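PDB 6DYM: ebony from Drosophila melanogaster, which probably joins beta-alanine to amines such as dopamine as a nonribosomal peptide synthetase, its C-terminal condensation domain, the part described here, probably forming the amide bond. Local coordinates for residues 139-144 against 169-174; 98-103 against 160-165. All blocks are in the same frame, centred on the assembly; numbering follows the deposited sequence. Where two conformers were deposited one is given.

Contact 1 (139-144 against 169-174); sequences CMHFME and QQLADV
Leu-171 reaches from helix 166-174 toward helix 133-153 and divides its two methyl groups between Met-140 and His-141. Of all the residues here it is the one most deeply engaged, with 81 Å² buried out of 173 Å² summed over both segments. Its CD1 meets the base of the Met-140 side chain, 3.8 Å from Met-140 CB, and the two chains cross at roughly a right angle. Met-140 was modelled in two conformers, and the contact with its terminal methyl is correspondingly less certain.

The other branch, CD2, sits over one face of the His-141 imidazole. It lies 4.3 Å from the ring centroid and 26° off the ring normal, a CH-pi contact displaced toward the CE1 side, where Leu-171 CD2 comes within 3.9 Å of His-141 CE1. The CB of His-141 does not aim at the opposite helix; the first torsion, -84°, holds CG anti to the carbonyl carbon and brings the ring end nearer, with one face against the leucine. A hydrogen bond between His-141 ND1 and the hydroxyl of Tyr-175, just beyond the end of helix 166-174, helps fix the turn of the ring.

Replacing Leu-171 with an alanine would remove both branches and would probably open a gap beside Met-140, leaving the imidazole face without its methyl partner. Nothing polar passes between the segments themselves, although Glu-144, one turn on, has its OE1 hydrogen-bonded to the hydroxyl of Tyr-177, after the shorter helix. The closest pair of CA atoms, His-141 and Leu-171, is 8.1 Å apart. Such side-by-side packing of two helices, one before and one after strand 158-163, on a single face of the mixed sheet is consistent with a GNAT-like acetyltransferase fold, whose strand order 1-2-3-4-5-7-6 this domain shares.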
ATOM      1  N   CYS A 139       8.825  -9.486   8.774  1.00 21.20           N
ATOM      2  CA  CYS A 139       8.957  -8.841   7.472  1.00 26.15           C
ATOM      3  C   CYS A 139       8.301  -7.462   7.471  1.00 21.58           C
ATOM      4  O   CYS A 139       8.865  -6.503   6.932  1.00 22.45           O
ATOM      5  CB  CYS A 139       8.362  -9.734   6.382  1.00 23.12           C
ATOM      6  SG  CYS A 139       8.777  -9.232   4.690  1.00 25.36           S
ATOM      7  N   MET A 140       7.127  -7.334   8.099  1.00 23.23           N
ATOM      8  CA  MET A 140       6.462  -6.035   8.159  0.66 25.17           C
ATOM      9  C   MET A 140       7.313  -5.013   8.904  1.00 24.32           C
ATOM     10  O   MET A 140       7.479  -3.877   8.441  1.00 23.82           O
ATOM     11  CB  MET A 140       5.089  -6.175   8.821  0.66 26.21           C
ATOM     12  CG  MET A 140       4.067  -6.930   7.979  0.66 27.73           C
ATOM     13  SD  MET A 140       3.694  -6.098   6.418  0.66 28.41           S
ATOM     14  CE  MET A 140       2.484  -4.894   6.967  0.66 31.37           C
ATOM     15  N   HIS A 141       7.858  -5.398  10.066  1.00 19.76           N
ATOM     16  CA  HIS A 141       8.755  -4.502  10.794  1.00 22.24           C
ATOM     17  C   HIS A 141       9.943  -4.100   9.924  1.00 26.07           C
ATOM     18  O   HIS A 141      10.367  -2.938   9.927  1.00 25.84           O
ATOM     19  CB  HIS A 141       9.251  -5.169  12.086  1.00 21.93           C
ATOM     20  CG  HIS A 141       8.304  -5.047  13.248  1.00 24.64           C
ATOM     21  ND1 HIS A 141       8.025  -3.846  13.863  1.00 21.49           N
ATOM     22  CD2 HIS A 141       7.590  -5.984  13.917  1.00 28.88           C
ATOM     23  CE1 HIS A 141       7.169  -4.045  14.851  1.00 24.63           C
ATOM     24  NE2 HIS A 141       6.888  -5.334  14.904  1.00 22.81           N
ATOM     25  N   PHE A 142      10.485  -5.053   9.161  1.00 20.01           N
ATOM     26  CA  PHE A 142      11.654  -4.778   8.331  1.00 26.77           C
ATOM     27  C   PHE A 142      11.318  -3.802   7.208  1.00 23.74           C
ATOM     28  O   PHE A 142      12.063  -2.849   6.954  1.00 23.46           O
ATOM     29  CB  PHE A 142      12.198  -6.093   7.767  1.00 25.25           C
ATOM     30  CG  PHE A 142      13.472  -5.948   6.985  1.00 26.55           C
ATOM     31  CD1 PHE A 142      14.700  -5.922   7.628  1.00 25.00           C
ATOM     32  CD2 PHE A 142      13.445  -5.860   5.602  1.00 28.26           C
ATOM     33  CE1 PHE A 142      15.876  -5.796   6.905  1.00 29.67           C
ATOM     34  CE2 PHE A 142      14.617  -5.735   4.872  1.00 31.17           C
ATOM     35  CZ  PHE A 142      15.833  -5.703   5.522  1.00 29.77           C
ATOM     36  N   MET A 143      10.204  -4.029   6.514  1.00 19.23           N
ATOM     37  CA  MET A 143       9.817  -3.122   5.436  1.00 21.19           C
ATOM     38  C   MET A 143       9.452  -1.745   5.976  1.00 22.25           C
ATOM     39  O   MET A 143       9.746  -0.726   5.344  1.00 26.58           O
ATOM     40  CB  MET A 143       8.640  -3.696   4.661  1.00 24.40           C
ATOM     41  CG  MET A 143       8.930  -5.026   4.017  1.00 25.28           C
ATOM     42  SD  MET A 143       7.702  -5.415   2.779  1.00 37.91           S
ATOM     43  CE  MET A 143       6.366  -6.043   3.783  1.00 27.59           C
ATOM     44  N   GLU A 144       8.791  -1.696   7.128  1.00 25.91           N
ATOM     45  CA  GLU A 144       8.473  -0.411   7.736  1.00 24.48           C
ATOM     46  C   GLU A 144       9.743   0.372   8.042  1.00 31.62           C
ATOM     47  O   GLU A 144       9.810   1.589   7.826  1.00 30.61           O
ATOM     48  CB  GLU A 144       7.661  -0.657   9.005  1.00 27.48           C
ATOM     49  CG  GLU A 144       7.328   0.570   9.801  1.00 43.69           C
ATOM     50  CD  GLU A 144       6.779   1.703   8.950  1.00 50.53           C
ATOM     51  OE1 GLU A 144       7.260   2.846   9.140  1.00 43.98           O
ATOM     52  OE2 GLU A 144       5.895   1.444   8.119  1.00 47.90           O
ATOM     53  N   GLN A 169      -2.758  -0.629  10.444  1.00 17.07           N
ATOM     54  CA  GLN A 169      -3.100   0.560  11.222  1.00 20.32           C
ATOM     55  C   GLN A 169      -2.361   0.584  12.553  1.00 21.12           C
ATOM     56  O   GLN A 169      -1.836   1.627  12.959  1.00 18.93           O
ATOM     57  CB  GLN A 169      -4.610   0.620  11.454  1.00 17.87           C
ATOM     58  CG  GLN A 169      -5.415   0.852  10.173  1.00 19.28           C
ATOM     59  CD  GLN A 169      -6.888   0.545  10.342  1.00 24.89           C
ATOM     60  OE1 GLN A 169      -7.313   0.057  11.393  1.00 21.21           O
ATOM     61  NE2 GLN A 169      -7.676   0.804   9.297  1.00 20.12           N
ATOM     62  N   GLN A 170      -2.310  -0.554  13.248  1.00 23.14           N
ATOM     63  CA  GLN A 170      -1.645  -0.596  14.545  1.00 18.38           C
ATOM     64  C   GLN A 170      -0.134  -0.469  14.396  1.00 17.43           C
ATOM     65  O   GLN A 170       0.522   0.199  15.206  1.00 20.96           O
ATOM     66  CB  GLN A 170      -2.014  -1.890  15.267  1.00 22.60           C
ATOM     67  CG  GLN A 170      -1.404  -2.034  16.659  1.00 25.42           C
ATOM     68  CD  GLN A 170      -2.130  -3.073  17.493  1.00 28.70           C
ATOM     69  OE1 GLN A 170      -2.792  -3.958  16.952  1.00 29.37           O
ATOM     70  NE2 GLN A 170      -2.018  -2.966  18.815  1.00 29.66           N
ATOM     71  N   LEU A 171       0.439  -1.107  13.376  1.00 17.62           N
ATOM     72  CA  LEU A 171       1.867  -0.938  13.119  1.00 16.58           C
ATOM     73  C   LEU A 171       2.214   0.527  12.890  1.00 21.56           C
ATOM     74  O   LEU A 171       3.208   1.029  13.427  1.00 21.52           O
ATOM     75  CB  LEU A 171       2.285  -1.776  11.914  1.00 20.01           C
ATOM     76  CG  LEU A 171       2.498  -3.265  12.181  1.00 19.65           C
ATOM     77  CD1 LEU A 171       2.717  -4.005  10.873  1.00 21.26           C
ATOM     78  CD2 LEU A 171       3.670  -3.479  13.134  1.00 22.95           C
ATOM     79  N   ALA A 172       1.405   1.231  12.094  1.00 20.67           N
ATOM     80  CA  ALA A 172       1.648   2.650  11.862  1.00 19.40           C
ATOM     81  C   ALA A 172       1.604   3.440  13.162  1.00 19.15           C
ATOM     82  O   ALA A 172       2.412   4.353  13.371  1.00 21.31           O
ATOM     83  CB  ALA A 172       0.625   3.197  10.868  1.00 17.72           C
ATOM     84  N   ASP A 173       0.666   3.108  14.050  1.00 22.92           N
ATOM     85  CA  ASP A 173       0.585   3.800  15.334  1.00 22.85           C
ATOM     86  C   ASP A 173       1.854   3.608  16.159  1.00 26.55           C
ATOM     87  O   ASP A 173       2.402   4.577  16.695  1.00 24.80           O
ATOM     88  CB  ASP A 173      -0.632   3.314  16.117  1.00 25.64           C
ATOM     89  CG  ASP A 173      -1.932   3.506  15.353  1.00 50.65           C
ATOM     90  OD1 ASP A 173      -2.109   4.578  14.730  1.00 55.66           O
ATOM     91  OD2 ASP A 173      -2.777   2.582  15.372  1.00 56.71           O
ATOM     92  N   VAL A 174       2.343   2.368  16.275  1.00 19.00           N
ATOM     93  CA  VAL A 174       3.511   2.152  17.128  1.00 16.59           C
ATOM     94  C   VAL A 174       4.792   2.654  16.473  1.00 20.51           C
ATOM     95  O   VAL A 174       5.804   2.834  17.166  1.00 21.97           O
ATOM     96  CB  VAL A 174       3.642   0.674  17.550  1.00 18.31           C
ATOM     97  CG1 VAL A 174       2.401   0.242  18.311  1.00 18.86           C
ATOM     98  CG2 VAL A 174       3.888  -0.240  16.356  1.00 17.69           C
TER

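Contact 2 (98-103 against 160-165); sequences EFLEFC and FTTNTS
Leu-100 and Thr-162 supply the nearest apolar contact between segments 98-103 and 160-165, with Leu-100 CD2 placed 3.9 Å from Thr-162 CG2. The same leucine methyl lies 4.2 Å from Thr-162 CB and, a little further along the chain, 4.3 Å from Thr-164 CG2. One branch of the leucine thus touches two threonine methyls, while the leucine and Thr-162 side chains slant across one another. The CB of Leu-100 does not point straight at the strand; with CG anti to the carbonyl carbon (chi1 -63°), the CD2 branch, not CD1 at the extended end, faces the threonines. For Thr-162, chi1 of -56° sets CG2 anti to the backbone N, turning the methyl to the leucine and leaving the hydroxyl on another branch.

Within the helix, Cys-103 SG lies over one face of the Phe-99 ring, 3.5 Å above its plane and offset toward the rim. The CB of Cys-103 points toward the strand, and the residue loses 25 Å² to it. Beyond them, Phe-99 packs on Ala-206 and Cys-103 on Val-208, both of strand 205-212.

A polar interaction joins the same helix and strand through a neighbour. Thr-162 OG1 is hydrogen-bonded to the carboxylate of Glu-104, one residue past the helical segment, and this bond helps hold the rotation that presents CG2. The strand's own sheet bonds, Thr-161 with His-209 and Asn-163 with Ile-207, fix it against strand 205-212.

No hydrogen bond links the two segments directly, and only 150 Å² is buried between them. The chemistry therefore implies a light, mainly van der Waals seam along the surface, in which Thr-162 serves two roles: its methyl packs on the helix, and its hydroxyl bonds to a helix carboxylate.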
ATOM      1  N   GLU A  98     -11.021   5.260  -5.751  1.00 22.90           N
ATOM      2  CA  GLU A  98     -11.743   6.512  -5.551  1.00 21.65           C
ATOM      3  C   GLU A  98     -11.972   6.777  -4.068  1.00 24.42           C
ATOM      4  O   GLU A  98     -11.891   7.925  -3.618  1.00 23.25           O
ATOM      5  CB  GLU A  98     -13.063   6.488  -6.317  1.00 27.96           C
ATOM      6  CG  GLU A  98     -12.886   6.526  -7.830  1.00 31.37           C
ATOM      7  CD  GLU A  98     -14.199   6.681  -8.579  1.00 40.71           C
ATOM      8  OE1 GLU A  98     -15.271   6.566  -7.948  1.00 38.05           O
ATOM      9  OE2 GLU A  98     -14.158   6.911  -9.807  1.00 47.75           O
ATOM     10  N   PHE A  99     -12.244   5.725  -3.288  1.00 23.20           N
ATOM     11  CA  PHE A  99     -12.390   5.896  -1.846  1.00 20.29           C
ATOM     12  C   PHE A  99     -11.078   6.331  -1.204  1.00 24.32           C
ATOM     13  O   PHE A  99     -11.073   7.180  -0.305  1.00 21.54           O
ATOM     14  CB  PHE A  99     -12.888   4.598  -1.208  1.00 24.19           C
ATOM     15  CG  PHE A  99     -12.863   4.609   0.300  1.00 22.81           C
ATOM     16  CD1 PHE A  99     -13.592   5.550   1.012  1.00 23.14           C
ATOM     17  CD2 PHE A  99     -12.124   3.668   1.005  1.00 24.81           C
ATOM     18  CE1 PHE A  99     -13.581   5.562   2.399  1.00 25.21           C
ATOM     19  CE2 PHE A  99     -12.106   3.676   2.391  1.00 24.27           C
ATOM     20  CZ  PHE A  99     -12.838   4.627   3.088  1.00 23.64           C
ATOM     21  N   LEU A 100      -9.953   5.754  -1.642  1.00 22.17           N
ATOM     22  CA  LEU A 100      -8.665   6.174  -1.101  1.00 23.88           C
ATOM     23  C   LEU A 100      -8.373   7.633  -1.447  1.00 25.16           C
ATOM     24  O   LEU A 100      -7.850   8.381  -0.614  1.00 21.99           O
ATOM     25  CB  LEU A 100      -7.555   5.254  -1.609  1.00 21.09           C
ATOM     26  CG  LEU A 100      -7.685   3.785  -1.178  1.00 22.21           C
ATOM     27  CD1 LEU A 100      -6.570   2.934  -1.768  1.00 30.94           C
ATOM     28  CD2 LEU A 100      -7.719   3.660   0.334  1.00 22.58           C
ATOM     29  N   GLU A 101      -8.720   8.064  -2.662  1.00 22.34           N
ATOM     30  CA  GLU A 101      -8.557   9.478  -2.995  1.00 22.92           C
ATOM     31  C   GLU A 101      -9.501  10.346  -2.169  1.00 21.54           C
ATOM     32  O   GLU A 101      -9.137  11.458  -1.766  1.00 23.12           O
ATOM     33  CB  GLU A 101      -8.772   9.697  -4.493  1.00 25.31           C
ATOM     34  CG  GLU A 101      -8.628  11.155  -4.958  1.00 23.25           C
ATOM     35  CD  GLU A 101      -7.240  11.739  -4.716  1.00 29.17           C
ATOM     36  OE1 GLU A 101      -7.108  12.983  -4.758  1.00 28.71           O
ATOM     37  OE2 GLU A 101      -6.279  10.968  -4.479  1.00 28.83           O
ATOM     38  N   PHE A 102     -10.710   9.846  -1.894  1.00 20.78           N
ATOM     39  CA  PHE A 102     -11.624  10.538  -0.986  1.00 18.09           C
ATOM     40  C   PHE A 102     -10.963  10.787   0.367  1.00 28.53           C
ATOM     41  O   PHE A 102     -11.089  11.879   0.940  1.00 18.93           O
ATOM     42  CB  PHE A 102     -12.907   9.708  -0.843  1.00 20.05           C
ATOM     43  CG  PHE A 102     -13.818  10.134   0.285  1.00 24.72           C
ATOM     44  CD1 PHE A 102     -14.850  11.041   0.061  1.00 18.21           C
ATOM     45  CD2 PHE A 102     -13.683   9.578   1.554  1.00 26.63           C
ATOM     46  CE1 PHE A 102     -15.705  11.414   1.086  1.00 20.96           C
ATOM     47  CE2 PHE A 102     -14.537   9.949   2.589  1.00 25.75           C
ATOM     48  CZ  PHE A 102     -15.552  10.866   2.353  1.00 23.22           C
ATOM     49  N   CYS A 103     -10.232   9.788   0.880  1.00 22.61           N
ATOM     50  CA  CYS A 103      -9.551   9.916   2.167  1.00 18.53           C
ATOM     51  C   CYS A 103      -8.298  10.775   2.074  1.00 20.38           C
ATOM     52  O   CYS A 103      -8.042  11.598   2.959  1.00 20.88           O
ATOM     53  CB  CYS A 103      -9.172   8.534   2.712  1.00 20.36           C
ATOM     54  SG  CYS A 103     -10.549   7.408   3.048  1.00 24.33           S
ATOM     55  N   PHE A 160       3.473   8.898   3.605  1.00 22.65           N
ATOM     56  CA  PHE A 160       2.031   9.101   3.547  1.00 19.84           C
ATOM     57  C   PHE A 160       1.377   7.804   3.095  1.00 21.30           C
ATOM     58  O   PHE A 160       1.803   7.215   2.097  1.00 22.10           O
ATOM     59  CB  PHE A 160       1.733  10.242   2.568  1.00 18.91           C
ATOM     60  CG  PHE A 160       0.301  10.672   2.510  1.00 19.68           C
ATOM     61  CD1 PHE A 160      -0.345  11.146   3.637  1.00 23.76           C
ATOM     62  CD2 PHE A 160      -0.385  10.661   1.301  1.00 28.40           C
ATOM     63  CE1 PHE A 160      -1.663  11.573   3.566  1.00 24.08           C
ATOM     64  CE2 PHE A 160      -1.698  11.085   1.225  1.00 23.88           C
ATOM     65  CZ  PHE A 160      -2.338  11.540   2.363  1.00 21.78           C
ATOM     66  N   THR A 161       0.358   7.349   3.826  1.00 22.38           N
ATOM     67  CA  THR A 161      -0.315   6.109   3.453  1.00 29.19           C
ATOM     68  C   THR A 161      -1.689   6.041   4.114  1.00 31.01           C
ATOM     69  O   THR A 161      -1.916   6.647   5.167  1.00 26.69           O
ATOM     70  CB  THR A 161       0.525   4.879   3.837  1.00 31.11           C
ATOM     71  OG1 THR A 161      -0.148   3.682   3.425  1.00 30.82           O
ATOM     72  CG2 THR A 161       0.773   4.828   5.341  1.00 30.91           C
ATOM     73  N   THR A 162      -2.609   5.316   3.471  1.00 20.31           N
ATOM     74  CA  THR A 162      -3.898   4.973   4.069  1.00 23.21           C
ATOM     75  C   THR A 162      -3.874   3.500   4.450  1.00 22.79           C
ATOM     76  O   THR A 162      -3.681   2.636   3.590  1.00 22.59           O
ATOM     77  CB  THR A 162      -5.067   5.246   3.121  1.00 25.08           C
ATOM     78  OG1 THR A 162      -5.048   6.614   2.715  1.00 23.47           O
ATOM     79  CG2 THR A 162      -6.396   4.968   3.818  1.00 21.02           C
ATOM     80  N   ASN A 163      -4.075   3.217   5.729  1.00 21.80           N
ATOM     81  CA  ASN A 163      -4.026   1.853   6.229  1.00 25.57           C
ATOM     82  C   ASN A 163      -5.446   1.350   6.440  1.00 20.60           C
ATOM     83  O   ASN A 163      -6.237   1.977   7.155  1.00 20.34           O
ATOM     84  CB  ASN A 163      -3.197   1.785   7.506  1.00 16.79           C
ATOM     85  CG  ASN A 163      -1.726   1.967   7.222  1.00 22.46           C
ATOM     86  OD1 ASN A 163      -1.162   1.268   6.385  1.00 24.12           O
ATOM     87  ND2 ASN A 163      -1.105   2.928   7.887  1.00 21.24           N
ATOM     88  N   THR A 164      -5.761   0.223   5.806  1.00 17.53           N
ATOM     89  CA  THR A 164      -7.117  -0.292   5.759  1.00 23.95           C
ATOM     90  C   THR A 164      -7.275  -1.626   6.470  1.00 25.64           C
ATOM     91  O   THR A 164      -8.370  -2.196   6.443  1.00 19.47           O
ATOM     92  CB  THR A 164      -7.574  -0.435   4.304  1.00 27.82           C
ATOM     93  OG1 THR A 164      -6.649  -1.274   3.605  1.00 25.58           O
ATOM     94  CG2 THR A 164      -7.633   0.935   3.623  1.00 20.69           C
ATOM     95  N   SER A 165      -6.222  -2.142   7.098  1.00 23.11           N
ATOM     96  CA  SER A 165      -6.348  -3.351   7.892  1.00 27.94           C
ATOM     97  C   SER A 165      -5.930  -3.065   9.329  1.00 25.47           C
ATOM     98  O   SER A 165      -5.111  -2.172   9.575  1.00 20.20           O
ATOM     99  CB  SER A 165      -5.498  -4.497   7.323  1.00 26.49           C
ATOM    100  OG  SER A 165      -4.143  -4.386   7.724  1.00 28.92           O
TER

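How the contacts relate
From the N terminus, the segments come in the order 98-103, 139-144, 160-165 and 169-174, so the two contacts cross. Contact 2 closes a long loop holding strand 119-127 and helix 133-153, and brings helix 93-111 back to strand 158-163. Before that loop is complete, contact 1 opens a shorter one, which runs through strand 158-163 and ends in helix 166-174. The centres lie 16 Å apart, on opposite faces of the sheet. Strand 158-163 mediates between them: Gln-169 NE2 probably bonds to Asn-163 O at 2.8 Å, and Ala-172 packs against the Asn-163 amide, tying helix 166-174 to the strand.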